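Local coordinates for glycosyl hydrolases family 31 family protein (Aspergillus niger, PDB 6DRU), which catalyses the release of alpha-xylose from the non-reducing terminal glucose of xyloglucan oligosaccharides, at residues 198-202 and 203-207; 543-546 and 547-550; 613-617 and 618-622; 628-631 and 632-636. All coordinates share one frame; numbering follows the deposited sequence.

Interaction 1: 198-202 and 203-207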
# COMPACT_ATOMS: atom_id res chain seq x y z
N ARG A 198 15.51 -10.96 0.78
CA ARG A 198 16.88 -10.47 0.73
C ARG A 198 17.74 -11.28 1.69
O ARG A 198 17.30 -11.62 2.79
CB ARG A 198 16.93 -8.99 1.09
CG ARG A 198 18.22 -8.27 0.77
CD ARG A 198 18.28 -6.98 1.57
NE ARG A 198 16.99 -6.30 1.60
CZ ARG A 198 16.59 -5.50 2.59
NH1 ARG A 198 17.37 -5.29 3.64
NH2 ARG A 198 15.39 -4.93 2.53
N MET A 199 18.96 -11.58 1.27
CA MET A 199 19.97 -12.21 2.11
C MET A 199 21.14 -11.25 2.24
O MET A 199 21.79 -10.92 1.24
CB MET A 199 20.43 -13.55 1.52
CG MET A 199 19.60 -14.75 1.92
SD MET A 199 20.22 -16.29 1.22
CE MET A 199 19.34 -16.36 -0.34
N GLU A 200 21.41 -10.79 3.46
CA GLU A 200 22.52 -9.89 3.74
C GLU A 200 23.56 -10.63 4.57
O GLU A 200 23.35 -10.89 5.76
CB GLU A 200 22.05 -8.64 4.47
CG GLU A 200 21.10 -7.76 3.71
CD GLU A 200 20.73 -6.51 4.48
OE1 GLU A 200 21.28 -6.31 5.59
OE2 GLU A 200 19.89 -5.73 3.99
N PHE A 201 24.69 -10.96 3.95
CA PHE A 201 25.81 -11.57 4.66
C PHE A 201 26.89 -10.53 4.90
O PHE A 201 27.98 -10.56 4.33
CB PHE A 201 26.32 -12.78 3.89
CG PHE A 201 25.35 -13.92 3.83
CD1 PHE A 201 25.10 -14.69 4.95
CD2 PHE A 201 24.66 -14.20 2.66
CE1 PHE A 201 24.20 -15.74 4.91
CE2 PHE A 201 23.76 -15.24 2.61
CZ PHE A 201 23.53 -16.01 3.73
N GLY A 202 26.56 -9.57 5.77
CA GLY A 202 27.44 -8.46 6.04
C GLY A 202 28.58 -8.81 6.97
O GLY A 202 28.67 -9.92 7.51
N THR A 203 29.48 -7.84 7.14
CA THR A 203 30.66 -8.06 7.97
C THR A 203 30.28 -8.38 9.41
O THR A 203 30.84 -9.30 10.02
CB THR A 203 31.56 -6.82 7.93
OG1 THR A 203 31.84 -6.47 6.57
CG2 THR A 203 32.87 -7.10 8.66
N LEU A 204 29.32 -7.65 9.97
CA LEU A 204 28.95 -7.80 11.37
C LEU A 204 27.51 -8.22 11.59
O LEU A 204 27.11 -8.39 12.75
CB LEU A 204 29.23 -6.49 12.13
CG LEU A 204 30.69 -6.07 12.11
CD1 LEU A 204 30.87 -4.72 12.79
CD2 LEU A 204 31.55 -7.13 12.78
N ARG A 205 26.72 -8.40 10.54
CA ARG A 205 25.31 -8.73 10.71
C ARG A 205 24.83 -9.59 9.56
O ARG A 205 25.10 -9.29 8.40
CB ARG A 205 24.44 -7.47 10.80
CG ARG A 205 22.96 -7.77 10.90
CD ARG A 205 22.13 -6.51 10.95
NE ARG A 205 22.19 -5.79 9.69
CZ ARG A 205 21.45 -4.72 9.40
NH1 ARG A 205 20.59 -4.25 10.29
NH2 ARG A 205 21.58 -4.13 8.22
N THR A 206 24.12 -10.67 9.89
CA THR A 206 23.41 -11.47 8.90
C THR A 206 21.92 -11.15 9.01
O THR A 206 21.34 -11.24 10.09
CB THR A 206 23.65 -12.96 9.13
OG1 THR A 206 25.05 -13.25 8.99
CG2 THR A 206 22.87 -13.79 8.13
N ARG A 207 21.31 -10.78 7.89
CA ARG A 207 19.92 -10.33 7.88
C ARG A 207 19.13 -11.03 6.79
O ARG A 207 19.56 -11.07 5.63
CB ARG A 207 19.84 -8.81 7.70
CG ARG A 207 18.42 -8.28 7.74
CD ARG A 207 18.38 -6.77 7.62
NE ARG A 207 17.96 -6.14 8.87
CZ ARG A 207 17.67 -4.85 9.00
NH1 ARG A 207 17.75 -4.05 7.94
NH2 ARG A 207 17.31 -4.36 10.17
O HOH W 1 27.00 -12.07 7.66

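Interaction 2: 543-546 and 547-550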
# COMPACT_ATOMS: atom_id res chain seq x y z
N ARG A 543 37.30 -29.39 -23.96
CA ARG A 543 37.60 -29.15 -22.55
C ARG A 543 36.34 -29.21 -21.71
O ARG A 543 36.33 -29.80 -20.62
CB ARG A 543 38.28 -27.79 -22.39
CG ARG A 543 39.65 -27.68 -23.04
CD ARG A 543 40.66 -28.59 -22.37
NE ARG A 543 42.03 -28.22 -22.72
CZ ARG A 543 43.11 -28.85 -22.27
NH1 ARG A 543 42.98 -29.89 -21.46
NH2 ARG A 543 44.32 -28.45 -22.64
N TRP A 544 35.25 -28.62 -22.20
CA TRP A 544 34.00 -28.57 -21.45
C TRP A 544 33.36 -29.95 -21.37
O TRP A 544 32.92 -30.38 -20.29
CB TRP A 544 33.05 -27.57 -22.11
CG TRP A 544 32.09 -26.90 -21.17
CD1 TRP A 544 31.41 -27.48 -20.14
CD2 TRP A 544 31.69 -25.53 -21.20
NE1 TRP A 544 30.62 -26.54 -19.51
CE2 TRP A 544 30.78 -25.34 -20.14
CE3 TRP A 544 32.03 -24.43 -22.00
CZ2 TRP A 544 30.19 -24.10 -19.88
CZ3 TRP A 544 31.44 -23.21 -21.74
CH2 TRP A 544 30.54 -23.05 -20.69
N LEU A 545 33.28 -30.66 -22.50
CA LEU A 545 32.69 -31.99 -22.52
C LEU A 545 33.44 -32.95 -21.61
O LEU A 545 32.84 -33.83 -20.98
CB LEU A 545 32.65 -32.52 -23.96
CG LEU A 545 31.82 -33.76 -24.30
CD1 LEU A 545 32.56 -35.06 -24.00
CD2 LEU A 545 30.48 -33.72 -23.58
N ALA A 546 34.77 -32.80 -21.52
CA ALA A 546 35.55 -33.65 -20.64
C ALA A 546 35.17 -33.43 -19.18
O ALA A 546 35.14 -34.38 -18.39
CB ALA A 546 37.04 -33.40 -20.85
N TRP A 547 34.87 -32.18 -18.81
CA TRP A 547 34.51 -31.89 -17.43
C TRP A 547 33.18 -32.52 -17.05
O TRP A 547 33.02 -33.01 -15.92
CB TRP A 547 34.47 -30.38 -17.21
CG TRP A 547 33.97 -29.99 -15.85
CD1 TRP A 547 34.32 -30.56 -14.66
CD2 TRP A 547 33.04 -28.95 -15.54
NE1 TRP A 547 33.66 -29.94 -13.62
CE2 TRP A 547 32.86 -28.94 -14.14
CE3 TRP A 547 32.33 -28.02 -16.31
CZ2 TRP A 547 32.01 -28.05 -13.50
CZ3 TRP A 547 31.49 -27.13 -15.67
CH2 TRP A 547 31.34 -27.15 -14.28
N THR A 548 32.22 -32.53 -17.98
CA THR A 548 30.91 -33.09 -17.67
C THR A 548 30.97 -34.58 -17.37
O THR A 548 30.02 -35.11 -16.77
CB THR A 548 29.95 -32.84 -18.84
OG1 THR A 548 30.37 -33.60 -19.98
CG2 THR A 548 29.93 -31.36 -19.20
N THR A 549 32.05 -35.26 -17.76
CA THR A 549 32.22 -36.65 -17.36
C THR A 549 32.30 -36.79 -15.85
O THR A 549 31.82 -37.78 -15.29
CB THR A 549 33.49 -37.23 -18.00
OG1 THR A 549 33.54 -36.84 -19.38
CG2 THR A 549 33.49 -38.75 -17.90
N PHE A 550 32.88 -35.80 -15.17
CA PHE A 550 33.04 -35.85 -13.72
C PHE A 550 32.09 -34.87 -13.04
O PHE A 550 32.50 -34.06 -12.20
CB PHE A 550 34.50 -35.56 -13.35
CG PHE A 550 35.48 -36.48 -14.03
CD1 PHE A 550 35.83 -37.68 -13.46
CD2 PHE A 550 36.03 -36.14 -15.26
CE1 PHE A 550 36.72 -38.53 -14.08
CE2 PHE A 550 36.92 -36.98 -15.89
CZ PHE A 550 37.26 -38.18 -15.30

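Interaction 3: 613-617 and 618-622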
# COMPACT_ATOMS: atom_id res chain seq x y z
N ILE A 613 27.89 -35.07 -3.43
CA ILE A 613 28.47 -35.78 -4.56
C ILE A 613 29.71 -35.04 -5.05
O ILE A 613 30.83 -35.53 -4.90
CB ILE A 613 27.44 -35.97 -5.69
CG1 ILE A 613 26.25 -36.78 -5.16
CG2 ILE A 613 28.07 -36.66 -6.88
CD1 ILE A 613 25.16 -36.99 -6.17
N MET A 614 29.53 -33.86 -5.64
CA MET A 614 30.68 -33.02 -5.95
C MET A 614 30.94 -32.11 -4.76
O MET A 614 30.03 -31.43 -4.26
CB MET A 614 30.47 -32.21 -7.24
CG MET A 614 29.26 -31.31 -7.30
SD MET A 614 29.13 -30.55 -8.94
CE MET A 614 30.60 -29.52 -8.97
N ARG A 615 32.19 -32.11 -4.29
CA ARG A 615 32.52 -31.67 -2.94
C ARG A 615 33.53 -30.54 -2.97
O ARG A 615 34.66 -30.74 -3.46
CB ARG A 615 33.07 -32.86 -2.14
CG ARG A 615 32.12 -34.04 -2.08
CD ARG A 615 32.77 -35.27 -1.47
NE ARG A 615 33.16 -35.07 -0.08
CZ ARG A 615 32.31 -35.10 0.95
NH1 ARG A 615 31.02 -35.33 0.74
NH2 ARG A 615 32.76 -34.90 2.18
N PRO A 616 33.19 -29.36 -2.47
CA PRO A 616 34.21 -28.32 -2.29
C PRO A 616 35.28 -28.78 -1.31
O PRO A 616 35.04 -29.61 -0.43
CB PRO A 616 33.41 -27.13 -1.73
CG PRO A 616 32.15 -27.73 -1.20
CD PRO A 616 31.85 -28.89 -2.08
N LEU A 617 36.49 -28.23 -1.48
CA LEU A 617 37.66 -28.75 -0.79
C LEU A 617 37.59 -28.59 0.72
O LEU A 617 38.28 -29.33 1.43
CB LEU A 617 38.93 -28.09 -1.32
CG LEU A 617 39.26 -28.37 -2.79
CD1 LEU A 617 40.58 -27.73 -3.18
CD2 LEU A 617 39.28 -29.87 -3.06
N TYR A 618 36.78 -27.66 1.23
CA TYR A 618 36.72 -27.49 2.68
C TYR A 618 36.02 -28.65 3.38
O TYR A 618 36.22 -28.84 4.58
CB TYR A 618 36.03 -26.16 3.03
CG TYR A 618 34.61 -26.01 2.52
CD1 TYR A 618 33.55 -26.66 3.14
CD2 TYR A 618 34.33 -25.21 1.42
CE1 TYR A 618 32.25 -26.52 2.67
CE2 TYR A 618 33.04 -25.06 0.95
CZ TYR A 618 32.01 -25.72 1.58
OH TYR A 618 30.72 -25.58 1.12
N MET A 619 35.21 -29.42 2.65
CA MET A 619 34.47 -30.50 3.30
C MET A 619 35.36 -31.68 3.65
O MET A 619 35.03 -32.44 4.57
CB MET A 619 33.31 -30.95 2.40
CG MET A 619 32.16 -29.97 2.37
SD MET A 619 30.61 -30.76 1.90
CE MET A 619 31.09 -31.42 0.33
N ASP A 620 36.46 -31.86 2.93
CA ASP A 620 37.33 -33.01 3.15
C ASP A 620 38.72 -32.66 3.68
O ASP A 620 39.38 -33.54 4.23
CB ASP A 620 37.51 -33.81 1.84
CG ASP A 620 36.33 -34.72 1.55
OD1 ASP A 620 35.74 -35.25 2.52
OD2 ASP A 620 36.00 -34.91 0.36
N PHE A 621 39.16 -31.41 3.55
CA PHE A 621 40.53 -31.07 3.90
C PHE A 621 40.65 -29.78 4.72
O PHE A 621 41.74 -29.21 4.80
CB PHE A 621 41.41 -30.95 2.65
CG PHE A 621 41.27 -32.10 1.69
CD1 PHE A 621 41.79 -33.35 2.00
CD2 PHE A 621 40.63 -31.93 0.47
CE1 PHE A 621 41.66 -34.41 1.12
CE2 PHE A 621 40.51 -32.99 -0.41
CZ PHE A 621 41.02 -34.23 -0.09
N GLU A 622 39.55 -29.31 5.32
CA GLU A 622 39.70 -28.17 6.24
C GLU A 622 40.32 -28.62 7.56
O GLU A 622 41.18 -27.93 8.10
CB GLU A 622 38.35 -27.50 6.50
CG GLU A 622 38.51 -26.13 7.16
CD GLU A 622 37.24 -25.62 7.79
OE1 GLU A 622 36.84 -26.16 8.84
OE2 GLU A 622 36.64 -24.66 7.24

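Interaction 4: 628-631 and 632-636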
# COMPACT_ATOMS: atom_id res chain seq x y z
N ILE A 628 43.91 -24.37 3.36
CA ILE A 628 42.66 -24.37 2.61
C ILE A 628 41.68 -23.36 3.21
O ILE A 628 40.89 -22.75 2.48
CB ILE A 628 42.07 -25.79 2.56
CG1 ILE A 628 42.76 -26.60 1.46
CG2 ILE A 628 40.55 -25.77 2.36
CD1 ILE A 628 42.03 -27.86 1.06
N SER A 629 41.73 -23.16 4.53
CA SER A 629 40.84 -22.19 5.16
C SER A 629 40.97 -20.81 4.52
O SER A 629 39.96 -20.13 4.31
CB SER A 629 41.13 -22.11 6.66
OG SER A 629 40.33 -21.12 7.28
N GLN A 630 42.19 -20.39 4.20
CA GLN A 630 42.36 -19.07 3.61
C GLN A 630 42.08 -19.09 2.11
O GLN A 630 41.58 -18.10 1.56
CB GLN A 630 43.76 -18.53 3.89
CG GLN A 630 44.05 -17.12 3.35
CD GLN A 630 44.61 -17.08 1.92
OE1 GLN A 630 44.59 -18.08 1.19
NE2 GLN A 630 45.09 -15.91 1.52
N LEU A 631 42.39 -20.21 1.44
CA LEU A 631 42.11 -20.31 0.01
C LEU A 631 40.62 -20.26 -0.29
O LEU A 631 40.24 -19.89 -1.41
CB LEU A 631 42.70 -21.61 -0.55
CG LEU A 631 44.22 -21.70 -0.63
CD1 LEU A 631 44.66 -23.15 -0.84
CD2 LEU A 631 44.75 -20.81 -1.74
N VAL A 632 39.77 -20.62 0.67
CA VAL A 632 38.33 -20.51 0.46
C VAL A 632 37.85 -19.09 0.75
O VAL A 632 37.00 -18.55 0.03
CB VAL A 632 37.59 -21.55 1.31
CG1 VAL A 632 36.09 -21.38 1.17
CG2 VAL A 632 38.00 -22.95 0.90
N SER A 633 38.38 -18.46 1.80
CA SER A 633 37.94 -17.11 2.15
C SER A 633 38.27 -16.12 1.03
O SER A 633 37.48 -15.21 0.75
CB SER A 633 38.58 -16.66 3.46
OG SER A 633 39.85 -16.08 3.23
N SER A 634 39.42 -16.29 0.39
CA SER A 634 39.84 -15.41 -0.69
C SER A 634 39.26 -15.82 -2.04
O SER A 634 39.52 -15.14 -3.04
CB SER A 634 41.37 -15.37 -0.78
OG SER A 634 41.89 -16.66 -1.01
N ASN A 635 38.49 -16.91 -2.08
CA ASN A 635 37.93 -17.44 -3.32
C ASN A 635 39.02 -17.67 -4.37
O ASN A 635 38.92 -17.24 -5.52
CB ASN A 635 36.83 -16.52 -3.85
CG ASN A 635 35.63 -16.45 -2.92
OD1 ASN A 635 34.87 -17.41 -2.78
ND2 ASN A 635 35.45 -15.30 -2.27
N SER A 636 40.08 -18.35 -3.94
CA SER A 636 41.16 -18.72 -4.85
C SER A 636 40.66 -19.70 -5.90
O SER A 636 39.73 -20.48 -5.67
CB SER A 636 42.32 -19.34 -4.06
OG SER A 636 43.23 -19.99 -4.93

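Interaction 1: 198-202 and 203-207
E200 and R207 form the hydrogen-bonded pair of a beta hairpin, in which strand 197-201 turns at G202-L204 into strand 205-213 of a five-stranded antiparallel sheet. Two backbone bonds close the pair, E200 N to R207 O (2.9 Å) and R207 N to E200 O (3.0 Å); nearer the turn, G202 N bonds R205 O weakly. The E200 side chain, extended beyond CG, lies alongside those of R205 and R207. Its carboxylate is shared between two arginines: OE2 accepts from R198 NH1 (2.6 Å) on its anti side, tilted out of the carboxylate plane, while OE1 forms a longer salt bridge with R205 NH2 (3.4 Å). R207 packs CD 3.6 Å from E200 OE1, while its NE hydrogen-bonds S140 and NH1 forms a salt bridge with E138. The stronger partner of R205 is D168 of the second subunit, so the network runs into the subunit interface and its acids probably balance the clustered arginines. On the other face, F201 and T206 form the non-hydrogen-bonded pair, with T206 CG2 4.0 Å from F201 CD1. A water donates to G202 O and also hydrogen-bonds T206 OG1, at 2.6 Å.

Interaction 2: 543-546 and 547-550
W544 and W547 lie side by side in helix 535-548, within the TIM-barrel domain of this family 31 hydrolase. Their aromatic contact is oblique: the five-membered ring of W544 and the six-membered ring of W547 have planes 40° apart, and W544 NE1 comes to the edge of W547, near its plane, 3.9 Å from CE3. In W547, CG stands anti to the backbone N (chi1 174°), which sends the indole out beside that of W544. Hydroxyl bonds to the backbone form a second group. T548 OG1 donates to L545 O (2.7 Å) from its place between backbone N and carbonyl carbon (chi1 67°), close to L545 CD2. T549 OG1 bonds A546 O at 3.1 Å, and T549 N reaches the same oxygen from the same face of the carbonyl plane, so one acceptor is held twice by one residue. Among the helical backbone bonds, T548 N to W544 O is the regular one, whereas W547 N is weakly shared between R543 O and W544 O. The turn is buried on several sides: W544 and W547 pack on helix 492-508, A546 and T549 on Y588 of helix 582-594, and L545 and T548 on M554 of strand 554-555.

Interaction 3: 613-617 and 618-622
From R615 of strand 614-615, the chain swings through P616 and L617 into a short, weakly bonded helix about 618-621, where M619 N donates to P616 O (3.1 Å) and F621 N to L617 O. R615 grips D620 side-on with two nitrogens, one to each carboxylate oxygen: NE meets OD2 (2.9 Å) almost in the guanidinium plane and on the syn side, but tilted out of the carboxylate plane, while NH2 reaches OD1 (3.0 Å) from above that plane. A bend at chi3 (63°) brings the edge of the guanidinium round to D620. M619 crosses R615 at about a right angle and lays its methyl CE over the centre of one guanidinium face; the same methyl touches R615 CB and lies 3.6 Å from P616 CD. Further round the proline ring, P616 CB lies 3.4 Å from Y618 CE2, and CG lies against CZ of that ring. Y618 CG sits between its backbone N and carbonyl carbon (chi1 59°), which turns the ring back towards P616, and the two side chains meet obliquely; the ring also stacks on Y150. R615 NH2 has a further salt bridge to D229, and NH1 bonds S612 O. These bonds fix the rotation of the guanidinium, and the buried cation would probably favour the ionised form of D620 and D229, while the two acids probably also offset the nearby R611.

Interaction 4: 628-631 and 632-636
L631 and S636 meet at the C-terminal end of helix 628-633, where a Schellman motif ends this short helix of the family 31 C-terminal domain and S636 is the N-cap of helix 637-640. L631 O accepts the bond of S636 N (3.0 Å) and V632 O that of N635 N, and N635, with positive phi (54°), turns the chain. The S636 side chain packs by CB (3.7 Å) and OG (3.6 Å) against L631 CD2, while OG caps Y638 N. One residue earlier, Q630 O gathers three donors: S634 N at 3.1 Å, S634 OG at 3.0 Å and S633 OG at 3.1 Å. Both serine hydroxyls reach it because each OG lies between its own backbone N and carbonyl carbon (chi1 86° for S633 and 59° for S634). I628 O receives V632 N (3.0 Å), and the V632 and I628 side chains cross, with their CG2 methyls 4.1 Å apart. Local and outside donors thus share the helix end: Q630 O takes its three bonds from the residues that follow, L631 O is shared by S636 N and T639 OG1 of helix 637-640, and the carbonyls of S629 and S633 accept from Q148 and N161.

In the fold
Each contact closes within a continuous run of chain, so the four follow in series and none nests in or crosses another. Interaction 1 comes first and closes a hairpin in a five-stranded sheet, at a boundary with the second subunit. Interaction 2 follows on helix 535-548 in the TIM-barrel domain, its centre about 36 Å from that of interaction 1. Interactions 3 and 4 lie in the C-terminal domain. Interaction 3 approaches interaction 2 to about 5 Å between nearest atoms without touching it. Interactions 3 and 4 do touch: I628 CD1 packs 3.5 Å from F621 CB, joining the two successive short helices 618-621 and 628-633.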